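Local coordinates for protein putative 2,5-diketo-D-gluconic acid reductase B (Sinorhizobium meliloti, PDB 3UP8) that probably catalyses the NADPH-dependent reduction of carbonyl substrates such as methylglyoxal, as an aldo/keto reductase, at residues F91-V96 and L124-W129; A67-N72 and K95-N100; I155-F160 and A174-N179. One frame throughout, in Å; residues are numbered along the deposited sequence.

Contact 1 of 3, residues F91-V96 and L124-W129. With ACT (acetate ion), chain C.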
ATOM      1  N   PHE A  91       1.196 -10.544  -6.286  1.00 15.92           N
ATOM      2  CA  PHE A  91       1.545  -9.166  -6.628  1.00 15.16           C
ATOM      3  C   PHE A  91       2.514  -8.653  -5.573  1.00 14.59           C
ATOM      4  O   PHE A  91       2.149  -8.486  -4.404  1.00 14.65           O
ATOM      5  CB  PHE A  91       0.292  -8.297  -6.680  1.00 14.68           C
ATOM      6  CG  PHE A  91       0.535  -6.937  -7.255  1.00 13.21           C
ATOM      7  CD1 PHE A  91       0.200  -6.661  -8.571  1.00 12.10           C
ATOM      8  CD2 PHE A  91       1.127  -5.945  -6.484  1.00 11.99           C
ATOM      9  CE1 PHE A  91       0.451  -5.387  -9.128  1.00 11.72           C
ATOM     10  CE2 PHE A  91       1.379  -4.680  -7.025  1.00 11.59           C
ATOM     11  CZ  PHE A  91       1.040  -4.409  -8.348  1.00  9.24           C
ATOM     12  N   LEU A  92       3.755  -8.412  -5.983  1.00 13.86           N
ATOM     13  CA  LEU A  92       4.813  -8.100  -5.026  1.00 13.41           C
ATOM     14  C   LEU A  92       5.314  -6.678  -5.222  1.00 12.70           C
ATOM     15  O   LEU A  92       5.721  -6.314  -6.310  1.00 12.59           O
ATOM     16  CB  LEU A  92       5.964  -9.129  -5.115  1.00 13.31           C
ATOM     17  CG  LEU A  92       7.228  -8.902  -4.252  1.00 14.31           C
ATOM     18  CD1 LEU A  92       6.960  -8.935  -2.730  1.00 13.43           C
ATOM     19  CD2 LEU A  92       8.358  -9.881  -4.622  1.00 12.52           C
ATOM     20  N   THR A  93       5.285  -5.892  -4.150  1.00 12.25           N
ATOM     21  CA  THR A  93       5.709  -4.503  -4.181  1.00 12.43           C
ATOM     22  C   THR A  93       6.912  -4.294  -3.282  1.00 12.78           C
ATOM     23  O   THR A  93       6.913  -4.770  -2.148  1.00 12.95           O
ATOM     24  CB  THR A  93       4.576  -3.621  -3.631  1.00 12.69           C
ATOM     25  OG1 THR A  93       3.427  -3.787  -4.463  1.00 13.68           O
ATOM     26  CG2 THR A  93       4.985  -2.123  -3.561  1.00 12.94           C
ATOM     27  N   THR A  94       7.934  -3.597  -3.778  1.00 11.80           N
ATOM     28  CA  THR A  94       8.943  -3.029  -2.870  1.00 12.49           C
ATOM     29  C   THR A  94       9.145  -1.540  -3.149  1.00 12.46           C
ATOM     30  O   THR A  94       8.506  -0.972  -4.046  1.00 12.43           O
ATOM     31  CB  THR A  94      10.271  -3.863  -2.798  1.00 12.20           C
ATOM     32  OG1 THR A  94      11.032  -3.451  -1.652  1.00 12.17           O
ATOM     33  CG2 THR A  94      11.112  -3.735  -4.089  1.00 13.56           C
ATOM     34  N   LYS A  95       9.996  -0.903  -2.351  1.00 13.03           N
ATOM     35  CA  LYS A  95      10.173   0.544  -2.403  1.00 13.42           C
ATOM     36  C   LYS A  95      11.653   0.882  -2.326  1.00 13.45           C
ATOM     37  O   LYS A  95      12.391   0.319  -1.514  1.00 12.81           O
ATOM     38  CB  LYS A  95       9.443   1.215  -1.229  1.00 13.55           C
ATOM     39  CG  LYS A  95       7.989   0.756  -1.046  1.00 14.70           C
ATOM     40  CD  LYS A  95       7.288   1.505   0.085  1.00 14.01           C
ATOM     41  CE  LYS A  95       5.935   0.883   0.427  1.00 14.54           C
ATOM     42  NZ  LYS A  95       6.037  -0.436   1.161  1.00 12.37           N
ATOM     43  N   VAL A  96      12.078   1.810  -3.175  1.00 13.14           N
ATOM     44  CA  VAL A  96      13.448   2.334  -3.125  1.00 12.26           C
ATOM     45  C   VAL A  96      13.605   3.359  -2.001  1.00 12.91           C
ATOM     46  O   VAL A  96      12.883   4.353  -1.952  1.00 12.98           O
ATOM     47  CB  VAL A  96      13.842   2.961  -4.474  1.00 12.21           C
ATOM     48  CG1 VAL A  96      15.275   3.462  -4.442  1.00 10.70           C
ATOM     49  CG2 VAL A  96      13.631   1.956  -5.579  1.00 10.77           C
ATOM     50  N   LEU A 124       5.603  -4.167  -8.575  1.00 12.65           N
ATOM     51  CA  LEU A 124       5.475  -2.734  -8.326  1.00 11.67           C
ATOM     52  C   LEU A 124       6.682  -2.202  -7.566  1.00 11.73           C
ATOM     53  O   LEU A 124       7.103  -2.798  -6.560  1.00 11.51           O
ATOM     54  CB  LEU A 124       4.199  -2.443  -7.512  1.00 10.66           C
ATOM     55  CG  LEU A 124       3.787  -0.987  -7.244  1.00 10.17           C
ATOM     56  CD1 LEU A 124       3.719  -0.126  -8.543  1.00  8.11           C
ATOM     57  CD2 LEU A 124       2.432  -0.913  -6.446  1.00  8.54           C
ATOM     58  N   LEU A 125       7.241  -1.094  -8.053  1.00 10.51           N
ATOM     59  CA  LEU A 125       8.355  -0.439  -7.374  1.00 10.50           C
ATOM     60  C   LEU A 125       7.993   1.014  -7.136  1.00 10.97           C
ATOM     61  O   LEU A 125       7.604   1.721  -8.070  1.00 10.69           O
ATOM     62  CB  LEU A 125       9.650  -0.533  -8.190  1.00 10.79           C
ATOM     63  CG  LEU A 125      10.921   0.038  -7.549  1.00 11.70           C
ATOM     64  CD1 LEU A 125      11.335  -0.808  -6.341  1.00  9.37           C
ATOM     65  CD2 LEU A 125      12.086   0.136  -8.543  1.00 10.19           C
ATOM     66  N   LEU A 126       8.107   1.440  -5.882  1.00 11.02           N
ATOM     67  CA  LEU A 126       7.752   2.807  -5.503  1.00 11.74           C
ATOM     68  C   LEU A 126       8.973   3.582  -5.046  1.00 11.55           C
ATOM     69  O   LEU A 126       9.931   3.028  -4.503  1.00 11.87           O
ATOM     70  CB  LEU A 126       6.711   2.802  -4.374  1.00 10.84           C
ATOM     71  CG  LEU A 126       5.491   1.880  -4.467  1.00 11.51           C
ATOM     72  CD1 LEU A 126       4.618   2.056  -3.225  1.00 12.81           C
ATOM     73  CD2 LEU A 126       4.668   2.152  -5.725  1.00 12.01           C
ATOM     74  N   LEU A 127       8.924   4.882  -5.276  1.00 12.25           N
ATOM     75  CA  LEU A 127       9.769   5.814  -4.566  1.00 12.37           C
ATOM     76  C   LEU A 127       9.120   5.976  -3.199  1.00 12.81           C
ATOM     77  O   LEU A 127       7.940   6.364  -3.094  1.00 12.68           O
ATOM     78  CB  LEU A 127       9.841   7.166  -5.311  1.00 12.05           C
ATOM     79  CG  LEU A 127      10.251   7.084  -6.787  1.00 13.63           C
ATOM     80  CD1 LEU A 127      10.092   8.433  -7.505  1.00 13.44           C
ATOM     81  CD2 LEU A 127      11.696   6.542  -6.946  1.00 12.06           C
ATOM     82  N   HIS A 128       9.893   5.689  -2.155  1.00 12.70           N
ATOM     83  CA  HIS A 128       9.335   5.590  -0.801  1.00 13.86           C
ATOM     84  C   HIS A 128       8.880   6.932  -0.222  1.00 13.59           C
ATOM     85  O   HIS A 128       7.823   7.016   0.397  1.00 13.99           O
ATOM     86  CB  HIS A 128      10.343   4.896   0.138  1.00 13.52           C
ATOM     87  CG  HIS A 128       9.709   4.204   1.303  1.00 14.78           C
ATOM     88  ND1 HIS A 128      10.290   3.120   1.928  1.00 14.10           N
ATOM     89  CD2 HIS A 128       8.538   4.428   1.950  1.00 15.04           C
ATOM     90  CE1 HIS A 128       9.512   2.714   2.915  1.00 14.35           C
ATOM     91  NE2 HIS A 128       8.440   3.485   2.947  1.00 13.91           N
ATOM     92  N   TRP A 129       9.674   7.979  -0.449  1.00 14.31           N
ATOM     93  CA  TRP A 129       9.388   9.314   0.049  1.00 14.16           C
ATOM     94  C   TRP A 129       9.809  10.328  -1.005  1.00 14.78           C
ATOM     95  O   TRP A 129      10.757  10.071  -1.742  1.00 15.35           O
ATOM     96  CB  TRP A 129      10.136   9.585   1.362  1.00 13.45           C
ATOM     97  CG  TRP A 129       9.551   8.839   2.523  1.00 14.38           C
ATOM     98  CD1 TRP A 129       9.903   7.602   2.955  1.00 13.44           C
ATOM     99  CD2 TRP A 129       8.483   9.275   3.371  1.00 12.94           C
ATOM    100  NE1 TRP A 129       9.126   7.234   4.029  1.00 12.52           N
ATOM    101  CE2 TRP A 129       8.239   8.244   4.294  1.00 13.56           C
ATOM    102  CE3 TRP A 129       7.708  10.442   3.436  1.00 14.41           C
ATOM    103  CZ2 TRP A 129       7.255   8.339   5.278  1.00 13.72           C
ATOM    104  CZ3 TRP A 129       6.726  10.537   4.422  1.00 14.08           C
ATOM    105  CH2 TRP A 129       6.503   9.482   5.316  1.00 12.68           C
TER
HETATM  106  C   ACT C 276       5.941   3.211   5.479  1.00 26.00           C
HETATM  107  O   ACT C 276       5.272   2.292   4.957  1.00 26.56           O
HETATM  108  OXT ACT C 276       7.167   3.119   5.344  1.00 26.28           O
HETATM  109  CH3 ACT C 276       5.330   4.359   6.221  1.00 26.12           C
HETATM  110  O   HOH W   1      12.661   1.610   1.482  1.00 12.73           O
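T93 to V96 pair in parallel with L124 to L127 of strand 122-127, and four backbone hydrogen bonds join the two strands. L124 N gives to L92 O, T94 N to L124 O, L126 N to T94 O and V96 N to L126 O, the last at 2.8 Å. Beyond the strand end a fifth comes from H128 N, which reaches V96 O at 3.3 Å and fastens the following loop.

On the face of T93 and K95, L124 CB meets CE2 of F91 at 3.6 Å and lies 3.4 Å from T93 OG1, and L126 CD1 runs beside K95 CE. On the other face CD1 of L125 fits against V96 CG2 at 3.7 Å and touches T94 CG2; helices 103-117 and 136-148 cover this layer.

With the CG of H128 anti to the backbone N (chi1 -154°), its imidazole crosses the lysine chain, and K95 CD sits 3.6 Å from the ring centroid, nearly on the ring normal, in a CH-pi contact. H128 NE2 donates to acetate OXT at 2.7 Å, while ND1 shares a hydrogen bond with a water that donates to K95 O. K95 NZ is engaged by a salt bridge to D65. The two strands, with helix 103-117 between them, form a beta-alpha-beta unit of the TIM barrel, whose C-terminal strand ends carry the predicted substrate-binding histidine and active-site lysine of an aldo/keto reductase.

Contact 2 of 3, residues A67-N72 and K95-N100. With ACT (acetate ion), chain C.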
ATOM      1  N   ALA A  67       9.613  -3.084   1.556  1.00 12.64           N
ATOM      2  CA  ALA A  67      10.435  -1.909   1.247  1.00 13.28           C
ATOM      3  C   ALA A  67      11.875  -2.224   1.587  1.00 13.58           C
ATOM      4  O   ALA A  67      12.134  -3.023   2.474  1.00 13.97           O
ATOM      5  CB  ALA A  67       9.977  -0.698   2.050  1.00 12.74           C
ATOM      6  N   GLN A  68      12.807  -1.582   0.902  1.00 13.90           N
ATOM      7  CA  GLN A  68      14.223  -1.730   1.234  1.00 14.66           C
ATOM      8  C   GLN A  68      14.488  -1.397   2.703  1.00 15.58           C
ATOM      9  O   GLN A  68      15.166  -2.161   3.399  1.00 15.99           O
ATOM     10  CB  GLN A  68      15.078  -0.856   0.319  1.00 13.98           C
ATOM     11  CG  GLN A  68      15.153  -1.394  -1.091  1.00 12.71           C
ATOM     12  CD  GLN A  68      15.772  -0.421  -2.096  1.00  9.87           C
ATOM     13  OE1 GLN A  68      16.115   0.716  -1.771  1.00 11.74           O
ATOM     14  NE2 GLN A  68      15.935  -0.894  -3.319  1.00 11.37           N
ATOM     15  N   ILE A  69      13.903  -0.300   3.183  1.00 16.02           N
ATOM     16  CA  ILE A  69      14.174   0.198   4.545  1.00 16.76           C
ATOM     17  C   ILE A  69      13.588  -0.653   5.659  1.00 17.48           C
ATOM     18  O   ILE A  69      14.078  -0.583   6.786  1.00 17.68           O
ATOM     19  CB  ILE A  69      13.740   1.677   4.745  1.00 16.80           C
ATOM     20  CG1 ILE A  69      14.410   2.290   5.985  1.00 18.33           C
ATOM     21  CG2 ILE A  69      12.215   1.805   4.848  1.00 17.11           C
ATOM     22  CD1 ILE A  69      15.937   2.348   5.922  1.00 18.95           C
ATOM     23  N   TYR A  70      12.541  -1.433   5.376  1.00 17.46           N
ATOM     24  CA  TYR A  70      11.949  -2.282   6.431  1.00 17.78           C
ATOM     25  C   TYR A  70      12.908  -3.364   6.886  1.00 18.24           C
ATOM     26  O   TYR A  70      12.783  -3.848   7.993  1.00 18.11           O
ATOM     27  CB  TYR A  70      10.641  -2.979   6.013  1.00 17.80           C
ATOM     28  CG  TYR A  70       9.557  -2.102   5.464  1.00 16.44           C
ATOM     29  CD1 TYR A  70       9.485  -0.739   5.766  1.00 15.31           C
ATOM     30  CD2 TYR A  70       8.565  -2.657   4.661  1.00 14.99           C
ATOM     31  CE1 TYR A  70       8.458   0.055   5.242  1.00 15.85           C
ATOM     32  CE2 TYR A  70       7.546  -1.875   4.135  1.00 17.42           C
ATOM     33  CZ  TYR A  70       7.504  -0.526   4.416  1.00 16.34           C
ATOM     34  OH  TYR A  70       6.469   0.216   3.869  1.00 18.46           O
ATOM     35  N   GLY A  71      13.852  -3.752   6.037  1.00 18.65           N
ATOM     36  CA  GLY A  71      14.829  -4.773   6.410  1.00 19.58           C
ATOM     37  C   GLY A  71      14.283  -6.193   6.446  1.00 19.75           C
ATOM     38  O   GLY A  71      14.898  -7.082   7.020  1.00 19.89           O
ATOM     39  N   ASN A  72      13.123  -6.428   5.838  1.00 19.55           N
ATOM     40  CA  ASN A  72      12.546  -7.781   5.854  1.00 19.38           C
ATOM     41  C   ASN A  72      12.298  -8.382   4.466  1.00 19.23           C
ATOM     42  O   ASN A  72      11.574  -9.377   4.339  1.00 18.71           O
ATOM     43  CB  ASN A  72      11.262  -7.795   6.694  1.00 19.69           C
ATOM     44  CG  ASN A  72      10.240  -6.761   6.221  1.00 19.89           C
ATOM     45  OD1 ASN A  72      10.248  -6.352   5.061  1.00 20.53           O
ATOM     46  ND2 ASN A  72       9.359  -6.336   7.121  1.00 19.47           N
ATOM     47  N   LYS A  95       9.996  -0.903  -2.351  1.00 13.03           N
ATOM     48  CA  LYS A  95      10.173   0.544  -2.403  1.00 13.42           C
ATOM     49  C   LYS A  95      11.653   0.882  -2.326  1.00 13.45           C
ATOM     50  O   LYS A  95      12.391   0.319  -1.514  1.00 12.81           O
ATOM     51  CB  LYS A  95       9.443   1.215  -1.229  1.00 13.55           C
ATOM     52  CG  LYS A  95       7.989   0.756  -1.046  1.00 14.70           C
ATOM     53  CD  LYS A  95       7.288   1.505   0.085  1.00 14.01           C
ATOM     54  CE  LYS A  95       5.935   0.883   0.427  1.00 14.54           C
ATOM     55  NZ  LYS A  95       6.037  -0.436   1.161  1.00 12.37           N
ATOM     56  N   VAL A  96      12.078   1.810  -3.175  1.00 13.14           N
ATOM     57  CA  VAL A  96      13.448   2.334  -3.125  1.00 12.26           C
ATOM     58  C   VAL A  96      13.605   3.359  -2.001  1.00 12.91           C
ATOM     59  O   VAL A  96      12.883   4.353  -1.952  1.00 12.98           O
ATOM     60  CB  VAL A  96      13.842   2.961  -4.474  1.00 12.21           C
ATOM     61  CG1 VAL A  96      15.275   3.462  -4.442  1.00 10.70           C
ATOM     62  CG2 VAL A  96      13.631   1.956  -5.579  1.00 10.77           C
ATOM     63  N   TRP A  97      14.543   3.086  -1.097  1.00 13.00           N
ATOM     64  CA  TRP A  97      14.843   3.962   0.025  1.00 13.81           C
ATOM     65  C   TRP A  97      15.584   5.193  -0.482  1.00 14.19           C
ATOM     66  O   TRP A  97      16.353   5.123  -1.450  1.00 14.04           O
ATOM     67  CB  TRP A  97      15.694   3.238   1.077  1.00 14.50           C
ATOM     68  CG  TRP A  97      15.976   4.089   2.306  1.00 14.71           C
ATOM     69  CD1 TRP A  97      17.202   4.413   2.817  1.00 16.85           C
ATOM     70  CD2 TRP A  97      15.008   4.731   3.141  1.00 15.10           C
ATOM     71  NE1 TRP A  97      17.054   5.209   3.928  1.00 16.58           N
ATOM     72  CE2 TRP A  97      15.718   5.425   4.146  1.00 16.28           C
ATOM     73  CE3 TRP A  97      13.602   4.784   3.141  1.00 16.78           C
ATOM     74  CZ2 TRP A  97      15.075   6.162   5.145  1.00 17.72           C
ATOM     75  CZ3 TRP A  97      12.957   5.520   4.143  1.00 18.47           C
ATOM     76  CH2 TRP A  97      13.697   6.198   5.127  1.00 17.55           C
ATOM     77  N   VAL A  98      15.339   6.321   0.174  1.00 14.70           N
ATOM     78  CA  VAL A  98      15.850   7.612  -0.289  1.00 14.96           C
ATOM     79  C   VAL A  98      17.389   7.659  -0.387  1.00 15.92           C
ATOM     80  O   VAL A  98      17.914   8.433  -1.164  1.00 14.91           O
ATOM     81  CB  VAL A  98      15.333   8.788   0.584  1.00 15.47           C
ATOM     82  CG1 VAL A  98      13.782   8.827   0.610  1.00 13.60           C
ATOM     83  CG2 VAL A  98      15.883   8.722   2.008  1.00 16.51           C
ATOM     84  N   ASP A  99      18.107   6.839   0.390  1.00 16.37           N
ATOM     85  CA  ASP A  99      19.586   6.827   0.315  1.00 17.39           C
ATOM     86  C   ASP A  99      20.058   6.261  -1.023  1.00 16.51           C
ATOM     87  O   ASP A  99      21.219   6.412  -1.409  1.00 16.90           O
ATOM     88  CB  ASP A  99      20.191   5.987   1.453  1.00 18.17           C
ATOM     89  CG  ASP A  99      20.047   6.646   2.828  1.00 21.89           C
ATOM     90  OD1 ASP A  99      19.722   7.854   2.918  1.00 23.07           O
ATOM     91  OD2 ASP A  99      20.275   5.936   3.828  1.00 27.18           O
ATOM     92  N   ASN A 100      19.155   5.586  -1.720  1.00 15.75           N
ATOM     93  CA  ASN A 100      19.482   4.937  -2.973  1.00 15.40           C
ATOM     94  C   ASN A 100      18.975   5.687  -4.205  1.00 15.12           C
ATOM     95  O   ASN A 100      18.876   5.109  -5.287  1.00 15.03           O
ATOM     96  CB  ASN A 100      18.940   3.505  -2.970  1.00 15.63           C
ATOM     97  CG  ASN A 100      19.537   2.651  -1.861  1.00 16.95           C
ATOM     98  OD1 ASN A 100      20.696   2.821  -1.481  1.00 17.84           O
ATOM     99  ND2 ASN A 100      18.742   1.723  -1.340  1.00 16.73           N
TER
HETATM  100  C   ACT C 276       5.941   3.211   5.479  1.00 26.00           C
HETATM  101  O   ACT C 276       5.272   2.292   4.957  1.00 26.56           O
HETATM  102  OXT ACT C 276       7.167   3.119   5.344  1.00 26.28           O
HETATM  103  CH3 ACT C 276       5.330   4.359   6.221  1.00 26.12           C
HETATM  104  O   HOH W   1      12.661   1.610   1.482  1.00 12.73           O
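The predicted catalytic pair of the aldo/keto reductases, Y70 and K95, meets where the loop after strand 63-65 folds over the end of strand 91-96. K95 NZ donates to Y70 OH at 2.8 Å, and the bend at the end of the lysine chain (chi4 73°) turns NZ to the phenol oxygen. Y70 OH in turn donates to acetate O at 2.6 Å, so the hydroxyl links lysine and ligand. A67 CB lies over one face of the tyrosine ring, and K95 NZ also bonds T66 O. With D65, the pair belongs to the family's active site, at the C-terminal mouth of the barrel. Behind it, Q68 fastens the loop: its N donates to K95 O at 3.1 Å, and its extended side chain carries OE1 to two donors, W97 N at 2.9 Å and N100 ND2 at 2.8 Å, which approach from opposite faces of the amide plane. Farther out, I69 lies over one face of the W97 indole, CD1 making a CH-pi contact 3.6 Å from the five-membered ring centroid, while V98 CG2 covers the other face. Replacing W97 by an alanine would remove the indole, and I69 would probably lose its aromatic support and be freer to turn.

Contact 3 of 3, residues I155-F160 and A174-N179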
ATOM      1  N   ILE A 155       5.335   0.929 -11.994  1.00 11.97           N
ATOM      2  CA  ILE A 155       6.061   1.875 -11.148  1.00 11.21           C
ATOM      3  C   ILE A 155       5.082   2.799 -10.399  1.00 11.50           C
ATOM      4  O   ILE A 155       3.975   3.051 -10.869  1.00 11.32           O
ATOM      5  CB  ILE A 155       7.098   2.702 -11.961  1.00 11.56           C
ATOM      6  CG1 ILE A 155       6.439   3.455 -13.141  1.00 11.34           C
ATOM      7  CG2 ILE A 155       8.238   1.803 -12.463  1.00 10.78           C
ATOM      8  CD1 ILE A 155       7.339   4.558 -13.718  1.00 10.21           C
ATOM      9  N   GLY A 156       5.498   3.294  -9.241  1.00 10.56           N
ATOM     10  CA  GLY A 156       4.679   4.229  -8.493  1.00 10.98           C
ATOM     11  C   GLY A 156       5.428   5.071  -7.493  1.00 11.28           C
ATOM     12  O   GLY A 156       6.678   5.102  -7.478  1.00 11.00           O
ATOM     13  N   ILE A 157       4.650   5.752  -6.650  1.00 11.13           N
ATOM     14  CA  ILE A 157       5.177   6.703  -5.682  1.00 12.09           C
ATOM     15  C   ILE A 157       4.576   6.494  -4.306  1.00 12.48           C
ATOM     16  O   ILE A 157       3.600   5.769  -4.147  1.00 13.37           O
ATOM     17  CB  ILE A 157       4.950   8.160  -6.158  1.00 12.02           C
ATOM     18  CG1 ILE A 157       3.442   8.400  -6.398  1.00 11.88           C
ATOM     19  CG2 ILE A 157       5.808   8.423  -7.415  1.00 11.73           C
ATOM     20  CD1 ILE A 157       3.078   9.739  -7.020  1.00 14.00           C
ATOM     21  N   SER A 158       5.163   7.128  -3.299  1.00 13.42           N
ATOM     22  CA  SER A 158       4.673   6.972  -1.944  1.00 13.07           C
ATOM     23  C   SER A 158       4.913   8.259  -1.195  1.00 13.38           C
ATOM     24  O   SER A 158       6.014   8.823  -1.251  1.00 13.74           O
ATOM     25  CB  SER A 158       5.338   5.763  -1.254  1.00 13.25           C
ATOM     26  OG  SER A 158       4.736   5.462   0.009  1.00 14.94           O
ATOM     27  N   ASN A 159       3.865   8.721  -0.507  1.00 13.41           N
ATOM     28  CA  ASN A 159       3.894   9.909   0.334  1.00 13.39           C
ATOM     29  C   ASN A 159       4.104  11.194  -0.452  1.00 13.67           C
ATOM     30  O   ASN A 159       4.636  12.174   0.082  1.00 13.50           O
ATOM     31  CB  ASN A 159       4.953   9.765   1.429  1.00 13.18           C
ATOM     32  CG  ASN A 159       4.757   8.511   2.255  1.00 14.77           C
ATOM     33  OD1 ASN A 159       3.756   8.379   2.955  1.00 14.78           O
ATOM     34  ND2 ASN A 159       5.698   7.570   2.158  1.00 11.93           N
ATOM     35  N   PHE A 160       3.692  11.181  -1.716  1.00 13.62           N
ATOM     36  CA  PHE A 160       3.781  12.367  -2.553  1.00 13.64           C
ATOM     37  C   PHE A 160       2.525  13.216  -2.331  1.00 14.14           C
ATOM     38  O   PHE A 160       1.413  12.679  -2.208  1.00 12.88           O
ATOM     39  CB  PHE A 160       3.855  11.965  -4.030  1.00 13.74           C
ATOM     40  CG  PHE A 160       5.229  11.542  -4.495  1.00 14.09           C
ATOM     41  CD1 PHE A 160       5.689  11.914  -5.763  1.00 13.47           C
ATOM     42  CD2 PHE A 160       6.059  10.770  -3.688  1.00 13.79           C
ATOM     43  CE1 PHE A 160       6.960  11.518  -6.209  1.00 14.17           C
ATOM     44  CE2 PHE A 160       7.331  10.382  -4.120  1.00 13.71           C
ATOM     45  CZ  PHE A 160       7.785  10.750  -5.378  1.00 12.90           C
ATOM     46  N   ALA A 174       6.348   5.907 -18.518  1.00 16.43           N
ATOM     47  CA  ALA A 174       5.372   4.907 -18.068  1.00 16.43           C
ATOM     48  C   ALA A 174       4.323   5.534 -17.136  1.00 16.24           C
ATOM     49  O   ALA A 174       4.636   6.482 -16.410  1.00 15.70           O
ATOM     50  CB  ALA A 174       6.092   3.755 -17.343  1.00 16.52           C
ATOM     51  N   PRO A 175       3.082   4.990 -17.133  1.00 16.35           N
ATOM     52  CA  PRO A 175       2.101   5.481 -16.184  1.00 16.25           C
ATOM     53  C   PRO A 175       2.549   5.246 -14.747  1.00 15.71           C
ATOM     54  O   PRO A 175       3.334   4.312 -14.466  1.00 15.61           O
ATOM     55  CB  PRO A 175       0.837   4.662 -16.485  1.00 16.67           C
ATOM     56  CG  PRO A 175       1.068   4.012 -17.804  1.00 18.15           C
ATOM     57  CD  PRO A 175       2.561   3.887 -17.958  1.00 16.31           C
ATOM     58  N   ILE A 176       2.084   6.115 -13.860  1.00 14.03           N
ATOM     59  CA  ILE A 176       2.330   5.975 -12.429  1.00 14.14           C
ATOM     60  C   ILE A 176       1.115   5.232 -11.888  1.00 13.69           C
ATOM     61  O   ILE A 176      -0.004   5.710 -12.007  1.00 13.05           O
ATOM     62  CB  ILE A 176       2.446   7.337 -11.738  1.00 13.77           C
ATOM     63  CG1 ILE A 176       3.633   8.137 -12.299  1.00 14.69           C
ATOM     64  CG2 ILE A 176       2.520   7.174 -10.204  1.00 13.94           C
ATOM     65  CD1 ILE A 176       5.011   7.549 -11.971  1.00 16.49           C
ATOM     66  N   ALA A 177       1.345   4.049 -11.320  1.00 13.47           N
ATOM     67  CA  ALA A 177       0.257   3.165 -10.937  1.00 12.93           C
ATOM     68  C   ALA A 177      -0.519   3.621  -9.698  1.00 13.08           C
ATOM     69  O   ALA A 177      -1.752   3.529  -9.661  1.00 13.63           O
ATOM     70  CB  ALA A 177       0.810   1.731 -10.725  1.00 12.92           C
ATOM     71  N   THR A 178       0.204   4.079  -8.671  1.00 12.99           N
ATOM     72  CA  THR A 178      -0.378   4.322  -7.359  1.00 12.85           C
ATOM     73  C   THR A 178       0.466   5.327  -6.595  1.00 13.01           C
ATOM     74  O   THR A 178       1.650   5.518  -6.889  1.00 12.94           O
ATOM     75  CB  THR A 178      -0.515   2.984  -6.520  1.00 13.18           C
ATOM     76  OG1 THR A 178      -1.462   3.155  -5.453  1.00 13.94           O
ATOM     77  CG2 THR A 178       0.827   2.554  -5.913  1.00 12.54           C
ATOM     78  N   ASN A 179      -0.169   5.982  -5.630  1.00 12.69           N
ATOM     79  CA  ASN A 179       0.523   6.730  -4.584  1.00 13.20           C
ATOM     80  C   ASN A 179       0.152   6.087  -3.239  1.00 13.46           C
ATOM     81  O   ASN A 179      -1.020   6.085  -2.828  1.00 13.44           O
ATOM     82  CB  ASN A 179       0.135   8.222  -4.620  1.00 12.88           C
ATOM     83  CG  ASN A 179       0.933   9.068  -3.623  1.00 13.85           C
ATOM     84  OD1 ASN A 179       1.992   8.662  -3.139  1.00 13.17           O
ATOM     85  ND2 ASN A 179       0.413  10.244  -3.306  1.00 14.13           N
TER
HETATM   86  O   HOH W   2       3.466   1.688 -14.078  1.00 17.22           O
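N179 carries its CG anti to the backbone N (chi1 -175°), which swings the amide across I157 to the turn after strand 152-158. I157 has its CG1 between its own N and carbonyl carbon (chi1 57°), which lays that branch 3.8 Å from N179 CB. The amide then meets F160 through both its polar atoms: ND2 donates to F160 O at 2.9 Å, with the acceptor close to the amide plane, and OD1 receives a weak bond from F160 N at 3.4 Å.

Between the parallel strands two nearly straight backbone bonds do the joining, A177 N to I155 O at 2.8 Å and I157 N to T178 O at 3.0 Å. G156 lies between them; a CB there would clash with T178 O, so the close approach suits a glycine. At the other end, CD1 of I155 meets A174 CB at 3.9 Å and I176 CD1, while I176 CG2 packs on I157 CG1. A water accepts from I155 N and donates to P175 O, bridging the two.

The strands belong to a beta-alpha-beta unit of the barrel with helix 162-171, whose M165 touches I157, F160 and N179. The buried amide of N179 is probably held in this orientation chiefly by the ND2 bond, the OD1 bond being weak; T178 N, by contrast, is buried with no partner in the model.

Contacts 1 and 3 each pair neighbouring strands of one eight-stranded barrel, whereas contact 2 sets the loop after strand 63-65 on the end of strand 91-96. Contacts 1 and 2 share K95 and V96, with centres about 9 Å apart, and both reach the acetate, which is hydrogen-bonded by H128 from contact 1 and by Y70 from contact 2. They also touch directly: H128 CE1 lies 3.4 Å from I69 CG2. Contact 3 joins contact 1 through the next strand pair, with L125 O 2.9 Å from G156 N, and N159 ND2 is 2.8 Å from H128 O, probably a hydrogen bond that helps position the histidine segment. Contacts 2 and 3 do not touch; their nearest atoms are about 5 Å apart.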